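Long-range contacts in mannose-6-phosphate isomerase (Helicobacter pylori, PDB 2QH5), which probably transfers GMP from GTP to mannose 1-phosphate, giving GDP-mannose, through the nucleotidyltransferase domain modelled here, the N-terminal part of a longer type 2 mannose-6-phosphate isomerase: residues 88-94 with 241-246; 137-143 with 256-262; 145-150 with 175-179; 152-158 with 183-187. One frame throughout, in Å; residues are numbered along the deposited sequence. Where two conformers were deposited one is given.

Contact 1 of 4, residues 88-94 with 241-246; sequences KNTANAI and LEDMSI
The N-terminal end of helix 90-99, in the GT-A-type nucleotidyltransferase domain, is met by the loop that links helices 235-239 and 246-251, with Lys88, Asn89, Thr90 and Asn92 gripping its backbone and side chains. Thr90 OG1, placed between its own backbone N and carbonyl carbon (chi1 55°), accepts a nearly straight bond from Ile246 N at 3.0 Å. Two residues on, Asn92 ND2 reaches Glu242 O at 2.8 Å, the acceptor lying close to the plane of the amide. Asn89 ND2 approaches Asp243 OD1 on its syn side at 3.1 Å, with amide and carboxylate planes almost perpendicular, while OD1 of the same amide takes the N-H of Thr90. Lys88 bends back so that NZ meets Leu241 O, 3.2 Å away and nearly in line with the carbonyl. Backbone joins in through Ala91 N and Met244 O at 3.2 Å. Next to these bonds Ile94 CD1 packs on Ile246 CB at 4.0 Å, the two side chains at about a right angle, with Phe198 against both. Ser245 OG turns to Asp247. The loop is thus held largely through its backbone carbonyls and one amide, so most of the grip depends on its path rather than its side chains.

Contact 2 of 4, residues 137-143 with 256-262; sequences FLVTFGV and KIKMVEL
Strands 138-144 and 257-261 run parallel, and the ring of Phe137, just before the first of them, lies against the folded chain of Lys258. Lys258 CG sits 3.9 Å from the ring centroid, over the face, in a CH-pi contact. Bends at chi2 (-69°) and chi4 carry the rest of the chain back along the ring, bringing NZ to 3.4 Å from Phe137 CE2; Lys256 O comes to the ring edge. Between the strands the ladder runs from Leu138 N to Lys256 O, 2.8 Å, through to Leu262 N and Gly142 O, 2.7 Å. On the face with Val139 and Phe141, Val260 fits between them: its CG2 touches Val139 CG1 at 3.8 Å and its CB lies near Phe141 CD2. Leu262 then fills the notch between Phe141 and Val143, with CD1 3.8 Å from Phe141 CB and CB equally near Val143 CG2. On the other face Thr140 CG2 is wedged between Ile257 CG2 and Met259 CG. The thioether of Met259 lies against Gly142, SD 3.8 Å from its CA. Helix 119-134 covers the Val139 and Val260 face with Ala129 and Leu132, helix 195-205 meets Leu138, and strand 184-194 flanks strand 138-144 on its other edge.

Contact 3 of 4, residues 145-150 with 175-179; sequences IDKPNT and AIEFQ
Gln179 of helix 172-181 reaches across to Ile145, Asp146 and Pro148 in the loop between strands 138-144 and 153-156. This is surface packing at the edge of the nucleotidyltransferase domain, where Pro148 forms the centre of an inverse gamma turn and pushes its ring toward the helix. From CB, the Gln179 chain first leaves with CG opposite the backbone N (chi1 -173°), then turns at chi2 (75°), which swings the amide over the loop. CB and CG make no close approach to it. CD is the first atom to arrive, 3.8 Å from Pro148 CG, and the side chain crosses the proline at about a right angle. At the tip the two amide atoms part company. OE1 is pressed among carbons, with Ile145 CG2 at 3.2 Å and Pro148 CB at 3.3 Å; this buried oxygen has no polar partner anywhere in the model. NE2 turns to Asp146 O at 3.1 Å, but the N-H points poorly at it (122°) and the bond is weak. Toward residues 175 and 176 the partners of the proline are mostly carbon. The CD1 end of Ile176 meets Pro148 CG, the two side chains crossing at a slant, and Ala175 offers both its methyl and its carbonyl oxygen to the proline ring. Behind them Tyr154 of strand 153-156 touches Ile145, Pro148 and Ala175, so the loop and the helix share one aromatic side chain as a backing. Ile176 CD1 stops 3.7 Å from Pro148 CG, while the Ala175 methyl lies 3.8 Å from Thr150 CG2.

Contact 4 of 4, residues 152-158 with 183-187; sequences FGYIESP and GFYFN
Tyr154 and Phe186 both set CG opposite their own carbonyl carbons (chi1 -81° and -79°), which lays the two side chains next to each other, pointing the same way. The rings nevertheless stand nearly perpendicular, planes 79° apart: the edge of Phe186 is directed at the face of Tyr154 in a T-shaped pair with centroids 5.4 Å apart. Phe152 completes the cluster, its CB 3.6 Å from Phe186 CD1 and its ring slanted over one face of Phe186. Further along the same face, Glu156, its CG anti to the backbone N, extends fully and runs its aliphatic part over the Phe184 ring, CG lying 4.1 Å from the centroid; its carboxylate goes on to a salt bridge with Arg165. Phe178 stacks on Phe184. The backbones beneath form an antiparallel pair of strands, 153-156 with 184-187, within the mixed sheet of this GT-A-type domain. Ile155 and Tyr185 are the hydrogen-bonded pair, joined by N-H to O bonds in both directions at 2.9 Å. Tyr154 with Phe186 and Glu156 with Phe184 are the non-hydrogen-bonded pairs. Gly153 O receives Asn187 N at 2.7 Å, and at the other end Ser157 N binds Gly183 O. A water continues the ladder, accepting from Gly153 N and donating to Asn187 O. On the reverse face Ile155 CD1 rests 3.8 Å from Asn187 CA, and Met259 of strand 257-261 packs against Ile155 and Tyr185.

In the fold
Contacts 2, 3 and 4 form one connected region, while contact 1 lies apart, its centre 20 Å from contact 2 and 26 Å from contact 3. Contacts 2 and 4 meet in the shared sheet, centres 10 Å apart: Val143 O lies 2.7 Å from Phe186 N, a probable hydrogen bond, and Met259 CE packs on Tyr185 CD2. Contact 3 sits beside contact 4, centres 9 Å apart, with Ile145 CD1 against Phe184 O. Contacts 3 and 4 are nested in the chain loops closed by contact 1 and by contact 2. Strand 184-194 also extends toward contact 1, where Phe191 and Phe193 touch its isoleucines. No bound substrate or nucleotide marks the active site.

Contact 1 of 4, residues 88-94 with 241-246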
# COMPACT_ATOMS: atom_id res chain seq x y z
N LYS A 88 7.58 8.04 8.10
CA LYS A 88 8.32 8.65 7.00
C LYS A 88 7.73 8.28 5.64
O LYS A 88 8.45 8.05 4.67
CB LYS A 88 9.81 8.32 7.09
CG LYS A 88 10.69 9.49 7.54
CD LYS A 88 10.34 9.99 8.93
CE LYS A 88 11.35 11.01 9.45
NZ LYS A 88 11.47 12.24 8.62
N ASN A 89 6.39 8.21 5.61
CA ASN A 89 5.60 8.07 4.39
C ASN A 89 5.67 6.70 3.73
O ASN A 89 6.45 5.84 4.15
CB ASN A 89 5.92 9.19 3.39
CG ASN A 89 4.69 9.82 2.80
OD1 ASN A 89 3.96 9.18 2.05
ND2 ASN A 89 4.44 11.07 3.15
N THR A 90 4.86 6.50 2.69
CA THR A 90 4.65 5.17 2.08
C THR A 90 5.88 4.51 1.44
O THR A 90 6.05 3.30 1.57
CB THR A 90 3.50 5.19 1.07
OG1 THR A 90 3.73 6.21 0.09
CG2 THR A 90 2.18 5.47 1.80
N ALA A 91 6.73 5.29 0.77
CA ALA A 91 7.93 4.72 0.15
C ALA A 91 8.80 3.98 1.17
O ALA A 91 9.37 2.93 0.87
CB ALA A 91 8.74 5.79 -0.57
N ASN A 92 8.88 4.53 2.37
CA ASN A 92 9.65 3.94 3.45
C ASN A 92 8.92 2.78 4.11
O ASN A 92 9.53 1.79 4.44
CB ASN A 92 10.06 5.01 4.47
CG ASN A 92 10.99 6.08 3.88
OD1 ASN A 92 12.10 5.78 3.44
ND2 ASN A 92 10.52 7.32 3.85
N ALA A 93 7.60 2.90 4.26
CA ALA A 93 6.82 1.83 4.89
C ALA A 93 6.79 0.61 3.99
O ALA A 93 6.87 -0.52 4.48
CB ALA A 93 5.43 2.30 5.19
N ILE A 94 6.69 0.84 2.68
CA ILE A 94 6.68 -0.24 1.70
C ILE A 94 8.05 -0.90 1.55
O ILE A 94 8.14 -2.13 1.61
CB ILE A 94 6.10 0.21 0.34
CG1 ILE A 94 4.65 0.68 0.52
CG2 ILE A 94 6.11 -0.93 -0.66
CD1 ILE A 94 4.12 1.50 -0.63
N LEU A 241 15.70 9.42 7.88
CA LEU A 241 15.03 8.99 6.66
C LEU A 241 14.30 10.14 5.99
O LEU A 241 13.62 10.92 6.66
CB LEU A 241 14.04 7.86 6.96
CG LEU A 241 14.45 6.44 6.62
CD1 LEU A 241 15.82 6.09 7.16
CD2 LEU A 241 13.43 5.49 7.14
N GLU A 242 14.46 10.24 4.67
CA GLU A 242 13.74 11.23 3.89
C GLU A 242 12.27 10.85 3.81
O GLU A 242 11.94 9.72 3.46
CB GLU A 242 14.32 11.37 2.49
CG GLU A 242 13.67 12.49 1.68
CD GLU A 242 14.37 12.80 0.38
OE1 GLU A 242 15.33 12.08 0.00
OE2 GLU A 242 13.96 13.78 -0.28
N ASP A 243 11.41 11.79 4.17
CA ASP A 243 9.97 11.60 4.09
C ASP A 243 9.55 11.70 2.63
O ASP A 243 9.63 12.79 2.04
CB ASP A 243 9.25 12.65 4.94
CG ASP A 243 7.76 12.42 5.02
OD1 ASP A 243 7.09 12.51 3.97
OD2 ASP A 243 7.26 12.15 6.13
N MET A 244 9.11 10.58 2.05
CA MET A 244 8.73 10.53 0.64
C MET A 244 7.69 9.46 0.33
O MET A 244 7.77 8.34 0.85
CB MET A 244 9.96 10.29 -0.23
CG MET A 244 9.67 10.37 -1.71
SD MET A 244 11.17 10.51 -2.66
CE MET A 244 11.65 12.20 -2.28
N SER A 245 6.83 9.79 -0.62
CA SER A 245 5.77 8.94 -1.11
C SER A 245 6.23 7.95 -2.15
O SER A 245 7.14 8.22 -2.89
CB SER A 245 4.73 9.81 -1.76
OG SER A 245 3.50 9.18 -1.65
N ILE A 246 5.58 6.80 -2.22
CA ILE A 246 5.98 5.84 -3.25
C ILE A 246 5.71 6.37 -4.66
O ILE A 246 6.44 6.08 -5.61
CB ILE A 246 5.30 4.47 -3.02
CG1 ILE A 246 5.94 3.39 -3.89
CG2 ILE A 246 3.81 4.56 -3.24
CD1 ILE A 246 7.43 3.22 -3.64

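Contact 2 of 4, residues 137-143 with 256-262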
# COMPACT_ATOMS: atom_id res chain seq x y z
N PHE A 137 6.11 -6.94 -13.21
CA PHE A 137 5.58 -5.58 -13.19
C PHE A 137 5.24 -5.05 -11.78
O PHE A 137 5.03 -5.84 -10.83
CB PHE A 137 4.31 -5.50 -14.05
CG PHE A 137 4.54 -5.72 -15.52
CD1 PHE A 137 4.15 -6.91 -16.13
CD2 PHE A 137 5.12 -4.72 -16.30
CE1 PHE A 137 4.34 -7.12 -17.50
CE2 PHE A 137 5.32 -4.92 -17.66
CZ PHE A 137 4.93 -6.12 -18.27
N LEU A 138 5.19 -3.72 -11.68
CA LEU A 138 4.65 -2.99 -10.53
C LEU A 138 3.22 -2.59 -10.87
O LEU A 138 3.00 -1.76 -11.75
CB LEU A 138 5.45 -1.72 -10.25
CG LEU A 138 6.96 -1.81 -10.01
CD1 LEU A 138 7.53 -0.44 -9.71
CD2 LEU A 138 7.27 -2.78 -8.89
N VAL A 139 2.26 -3.17 -10.17
CA VAL A 139 0.88 -3.05 -10.57
C VAL A 139 0.20 -2.02 -9.71
O VAL A 139 0.28 -2.06 -8.49
CB VAL A 139 0.13 -4.40 -10.51
CG1 VAL A 139 -1.21 -4.29 -11.20
CG2 VAL A 139 0.96 -5.51 -11.14
N THR A 140 -0.45 -1.08 -10.38
CA THR A 140 -1.24 -0.05 -9.73
C THR A 140 -2.72 -0.22 -10.11
O THR A 140 -3.04 -1.04 -10.97
CB THR A 140 -0.71 1.34 -10.11
OG1 THR A 140 -1.30 2.32 -9.26
CG2 THR A 140 -1.01 1.67 -11.57
N PHE A 141 -3.61 0.52 -9.47
CA PHE A 141 -5.04 0.36 -9.69
C PHE A 141 -5.72 1.68 -10.05
O PHE A 141 -5.57 2.68 -9.33
CB PHE A 141 -5.74 -0.26 -8.47
CG PHE A 141 -5.39 -1.70 -8.22
CD1 PHE A 141 -4.18 -2.05 -7.60
CD2 PHE A 141 -6.28 -2.71 -8.54
CE1 PHE A 141 -3.87 -3.39 -7.35
CE2 PHE A 141 -5.97 -4.05 -8.29
CZ PHE A 141 -4.77 -4.39 -7.69
N GLY A 142 -6.49 1.68 -11.14
CA GLY A 142 -7.16 2.89 -11.60
C GLY A 142 -8.60 3.01 -11.15
O GLY A 142 -9.33 2.02 -11.10
N VAL A 143 -9.00 4.23 -10.82
CA VAL A 143 -10.38 4.54 -10.47
C VAL A 143 -10.84 5.69 -11.36
O VAL A 143 -10.17 6.73 -11.44
CB VAL A 143 -10.55 4.88 -8.97
CG1 VAL A 143 -11.90 5.53 -8.69
CG2 VAL A 143 -10.39 3.62 -8.12
N LYS A 256 8.17 0.04 -15.47
CA LYS A 256 7.54 -1.27 -15.32
C LYS A 256 6.15 -1.24 -14.69
O LYS A 256 5.80 -2.14 -13.92
CB LYS A 256 8.47 -2.19 -14.53
CG LYS A 256 9.81 -2.34 -15.19
CD LYS A 256 10.68 -3.38 -14.53
CE LYS A 256 11.96 -3.53 -15.34
NZ LYS A 256 13.02 -4.26 -14.61
N ILE A 257 5.35 -0.25 -15.05
CA ILE A 257 4.04 -0.03 -14.44
C ILE A 257 2.86 -0.43 -15.33
O ILE A 257 2.72 0.06 -16.46
CB ILE A 257 3.88 1.46 -14.03
CG1 ILE A 257 4.99 1.84 -13.04
CG2 ILE A 257 2.49 1.74 -13.42
CD1 ILE A 257 5.10 3.32 -12.81
N LYS A 258 2.01 -1.32 -14.82
CA LYS A 258 0.72 -1.63 -15.45
C LYS A 258 -0.46 -1.24 -14.55
O LYS A 258 -0.29 -1.03 -13.36
CB LYS A 258 0.63 -3.11 -15.84
CG LYS A 258 1.65 -3.54 -16.90
CD LYS A 258 1.35 -2.95 -18.27
CE LYS A 258 2.23 -3.57 -19.34
NZ LYS A 258 3.48 -2.80 -19.54
N MET A 259 -1.64 -1.13 -15.13
CA MET A 259 -2.82 -0.71 -14.38
C MET A 259 -3.91 -1.78 -14.46
O MET A 259 -3.98 -2.54 -15.42
CB MET A 259 -3.34 0.61 -14.93
CG MET A 259 -4.20 1.40 -13.96
SD MET A 259 -5.08 2.76 -14.75
CE MET A 259 -6.51 1.85 -15.34
N VAL A 260 -4.74 -1.85 -13.42
CA VAL A 260 -5.96 -2.66 -13.42
C VAL A 260 -7.09 -1.76 -12.91
O VAL A 260 -6.93 -1.07 -11.92
CB VAL A 260 -5.82 -3.91 -12.51
CG1 VAL A 260 -7.08 -4.78 -12.58
CG2 VAL A 260 -4.61 -4.74 -12.90
N GLU A 261 -8.23 -1.75 -13.61
CA GLU A 261 -9.35 -0.88 -13.22
C GLU A 261 -10.07 -1.37 -11.97
O GLU A 261 -10.39 -2.55 -11.84
CB GLU A 261 -10.36 -0.75 -14.36
CG GLU A 261 -9.81 -0.15 -15.64
CD GLU A 261 -10.71 -0.42 -16.84
OE1 GLU A 261 -11.94 -0.33 -16.69
OE2 GLU A 261 -10.17 -0.72 -17.93
N LEU A 262 -10.33 -0.44 -11.05
CA LEU A 262 -11.14 -0.74 -9.87
C LEU A 262 -12.55 -0.20 -10.02
O LEU A 262 -12.80 1.00 -9.85
CB LEU A 262 -10.49 -0.20 -8.58
CG LEU A 262 -9.67 -1.19 -7.74
CD1 LEU A 262 -9.01 -0.47 -6.58
CD2 LEU A 262 -10.54 -2.33 -7.22

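Contact 3 of 4, residues 145-150 with 175-179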
# COMPACT_ATOMS: atom_id res chain seq x y z
N ILE A 145 -12.33 8.84 -12.83
CA ILE A 145 -12.52 10.18 -12.29
C ILE A 145 -13.93 10.73 -12.54
O ILE A 145 -14.44 10.67 -13.66
CB ILE A 145 -11.51 11.16 -12.94
CG1 ILE A 145 -10.08 10.61 -12.83
CG2 ILE A 145 -11.63 12.55 -12.32
CD1 ILE A 145 -9.05 11.42 -13.59
N ASP A 146 -14.55 11.26 -11.48
CA ASP A 146 -15.73 12.10 -11.64
C ASP A 146 -15.44 13.55 -11.21
O ASP A 146 -15.55 14.47 -12.02
CB ASP A 146 -16.97 11.52 -10.93
CG ASP A 146 -16.63 10.76 -9.65
OD1 ASP A 146 -16.00 11.35 -8.75
OD2 ASP A 146 -17.02 9.58 -9.55
N LYS A 147 -15.05 13.73 -9.95
CA LYS A 147 -14.71 15.05 -9.43
C LYS A 147 -13.19 15.24 -9.34
O LYS A 147 -12.54 14.63 -8.49
CB LYS A 147 -15.36 15.30 -8.06
CG LYS A 147 -16.86 15.58 -8.10
CD LYS A 147 -17.71 14.32 -7.97
CE LYS A 147 -17.55 13.66 -6.60
NZ LYS A 147 -17.87 14.58 -5.47
N PRO A 148 -12.63 16.08 -10.22
CA PRO A 148 -11.18 16.30 -10.31
C PRO A 148 -10.55 17.11 -9.16
O PRO A 148 -10.42 18.33 -9.26
CB PRO A 148 -11.02 17.04 -11.64
CG PRO A 148 -12.33 17.68 -11.90
CD PRO A 148 -13.38 16.87 -11.21
N ASN A 149 -10.15 16.42 -8.09
CA ASN A 149 -9.41 17.06 -6.99
C ASN A 149 -7.90 16.78 -7.05
O ASN A 149 -7.48 15.70 -7.48
CB ASN A 149 -10.00 16.71 -5.62
CG ASN A 149 -9.71 15.27 -5.20
OD1 ASN A 149 -8.76 15.01 -4.45
ND2 ASN A 149 -10.52 14.34 -5.69
N THR A 150 -7.11 17.75 -6.61
CA THR A 150 -5.66 17.74 -6.85
C THR A 150 -4.81 17.11 -5.74
O THR A 150 -3.59 17.29 -5.71
CB THR A 150 -5.14 19.16 -7.12
OG1 THR A 150 -5.45 20.01 -6.00
CG2 THR A 150 -5.78 19.73 -8.37
N ALA A 175 -5.57 19.24 -13.75
CA ALA A 175 -6.58 18.28 -13.29
C ALA A 175 -7.92 18.42 -14.03
O ALA A 175 -8.71 17.47 -14.09
CB ALA A 175 -6.80 18.41 -11.79
N ILE A 176 -8.16 19.61 -14.57
CA ILE A 176 -9.37 19.88 -15.33
C ILE A 176 -9.09 19.67 -16.82
O ILE A 176 -10.01 19.37 -17.59
CB ILE A 176 -9.91 21.31 -15.01
CG1 ILE A 176 -11.28 21.23 -14.32
CG2 ILE A 176 -9.92 22.23 -16.25
CD1 ILE A 176 -11.19 21.09 -12.80
N GLU A 177 -7.83 19.82 -17.20
CA GLU A 177 -7.40 19.60 -18.58
C GLU A 177 -7.36 18.10 -18.91
O GLU A 177 -7.70 17.69 -20.02
CB GLU A 177 -6.03 20.23 -18.81
CG GLU A 177 -5.67 20.44 -20.27
CD GLU A 177 -4.53 21.42 -20.45
OE1 GLU A 177 -3.52 21.33 -19.71
OE2 GLU A 177 -4.64 22.29 -21.34
N PHE A 178 -6.94 17.30 -17.93
CA PHE A 178 -6.91 15.85 -18.07
C PHE A 178 -8.29 15.24 -17.80
O PHE A 178 -8.50 14.04 -18.00
CB PHE A 178 -5.86 15.22 -17.13
CG PHE A 178 -4.44 15.64 -17.42
CD1 PHE A 178 -4.02 15.90 -18.72
CD2 PHE A 178 -3.51 15.75 -16.39
CE1 PHE A 178 -2.71 16.28 -18.99
CE2 PHE A 178 -2.20 16.13 -16.64
CZ PHE A 178 -1.80 16.39 -17.95
N GLN A 179 -9.22 16.08 -17.34
CA GLN A 179 -10.62 15.71 -17.19
C GLN A 179 -11.25 15.55 -18.57
O GLN A 179 -11.88 14.53 -18.86
CB GLN A 179 -11.37 16.77 -16.38
CG GLN A 179 -12.80 16.41 -16.02
CD GLN A 179 -12.88 15.39 -14.90
OE1 GLN A 179 -11.91 15.18 -14.18
NE2 GLN A 179 -14.03 14.75 -14.76

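Contact 4 of 4, residues 152-158 with 183-187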
# COMPACT_ATOMS: atom_id res chain seq x y z
N PHE A 152 -5.01 13.80 -5.30
CA PHE A 152 -4.81 12.44 -5.81
C PHE A 152 -3.70 12.30 -6.84
O PHE A 152 -3.21 13.29 -7.39
CB PHE A 152 -6.12 11.90 -6.39
CG PHE A 152 -7.04 11.30 -5.38
CD1 PHE A 152 -6.67 10.17 -4.67
CD2 PHE A 152 -8.28 11.87 -5.13
CE1 PHE A 152 -7.52 9.61 -3.72
CE2 PHE A 152 -9.15 11.32 -4.20
CZ PHE A 152 -8.77 10.19 -3.49
N GLY A 153 -3.31 11.05 -7.08
CA GLY A 153 -2.38 10.70 -8.16
C GLY A 153 -3.14 10.40 -9.44
O GLY A 153 -4.21 9.78 -9.41
N TYR A 154 -2.59 10.84 -10.56
CA TYR A 154 -3.24 10.66 -11.85
C TYR A 154 -2.46 9.67 -12.69
O TYR A 154 -1.27 9.87 -12.96
CB TYR A 154 -3.37 12.00 -12.58
CG TYR A 154 -4.54 12.84 -12.13
CD1 TYR A 154 -4.61 13.34 -10.82
CD2 TYR A 154 -5.57 13.17 -13.01
CE1 TYR A 154 -5.68 14.11 -10.40
CE2 TYR A 154 -6.64 13.94 -12.60
CZ TYR A 154 -6.69 14.41 -11.30
OH TYR A 154 -7.76 15.18 -10.90
N ILE A 155 -3.14 8.61 -13.10
CA ILE A 155 -2.57 7.63 -14.03
C ILE A 155 -3.10 7.88 -15.43
O ILE A 155 -4.32 7.84 -15.65
CB ILE A 155 -2.92 6.18 -13.63
CG1 ILE A 155 -2.58 5.90 -12.17
CG2 ILE A 155 -2.19 5.20 -14.54
CD1 ILE A 155 -3.23 4.64 -11.62
N GLU A 156 -2.21 8.16 -16.38
CA GLU A 156 -2.61 8.23 -17.78
C GLU A 156 -2.57 6.84 -18.39
O GLU A 156 -1.50 6.24 -18.50
CB GLU A 156 -1.72 9.17 -18.60
CG GLU A 156 -2.22 9.32 -20.04
CD GLU A 156 -1.48 10.38 -20.84
OE1 GLU A 156 -1.61 10.39 -22.08
OE2 GLU A 156 -0.79 11.22 -20.23
N SER A 157 -3.73 6.34 -18.76
CA SER A 157 -3.80 5.06 -19.45
C SER A 157 -4.89 5.10 -20.51
O SER A 157 -6.08 5.11 -20.20
CB SER A 157 -4.02 3.91 -18.47
OG SER A 157 -5.35 3.44 -18.54
N PRO A 158 -4.48 5.15 -21.79
CA PRO A 158 -5.46 5.17 -22.87
C PRO A 158 -6.25 3.86 -22.96
O PRO A 158 -7.47 3.89 -23.13
CB PRO A 158 -4.60 5.37 -24.13
CG PRO A 158 -3.23 4.87 -23.75
CD PRO A 158 -3.09 5.19 -22.30
N GLY A 183 -9.16 8.95 -20.62
CA GLY A 183 -8.08 7.98 -20.44
C GLY A 183 -7.22 8.30 -19.22
O GLY A 183 -6.04 7.93 -19.16
N PHE A 184 -7.83 8.99 -18.26
CA PHE A 184 -7.18 9.31 -16.99
C PHE A 184 -7.92 8.71 -15.80
O PHE A 184 -9.15 8.79 -15.72
CB PHE A 184 -7.04 10.83 -16.82
CG PHE A 184 -5.77 11.38 -17.37
CD1 PHE A 184 -5.72 11.90 -18.66
CD2 PHE A 184 -4.60 11.35 -16.62
CE1 PHE A 184 -4.53 12.40 -19.17
CE2 PHE A 184 -3.41 11.85 -17.12
CZ PHE A 184 -3.37 12.38 -18.40
N TYR A 185 -7.16 8.10 -14.90
CA TYR A 185 -7.71 7.45 -13.72
C TYR A 185 -7.08 8.01 -12.44
O TYR A 185 -5.93 8.45 -12.44
CB TYR A 185 -7.47 5.94 -13.77
CG TYR A 185 -8.08 5.19 -14.95
CD1 TYR A 185 -9.20 4.37 -14.77
CD2 TYR A 185 -7.53 5.27 -16.22
CE1 TYR A 185 -9.75 3.67 -15.83
CE2 TYR A 185 -8.08 4.58 -17.29
CZ TYR A 185 -9.19 3.78 -17.09
OH TYR A 185 -9.72 3.09 -18.15
N PHE A 186 -7.84 7.98 -11.35
CA PHE A 186 -7.29 8.25 -10.02
C PHE A 186 -6.48 7.04 -9.59
O PHE A 186 -6.93 5.90 -9.72
CB PHE A 186 -8.40 8.47 -8.98
CG PHE A 186 -9.02 9.84 -9.02
CD1 PHE A 186 -8.24 10.98 -9.14
CD2 PHE A 186 -10.40 9.98 -8.89
CE1 PHE A 186 -8.82 12.25 -9.15
CE2 PHE A 186 -10.99 11.24 -8.91
CZ PHE A 186 -10.20 12.38 -9.03
N ASN A 187 -5.28 7.29 -9.08
CA ASN A 187 -4.52 6.23 -8.44
C ASN A 187 -5.18 5.84 -7.12
O ASN A 187 -5.44 6.69 -6.26
CB ASN A 187 -3.07 6.66 -8.22
CG ASN A 187 -2.28 5.61 -7.47
OD1 ASN A 187 -2.54 4.41 -7.58
ND2 ASN A 187 -1.30 6.06 -6.69
O HOH W 1 -3.11 8.75 -5.50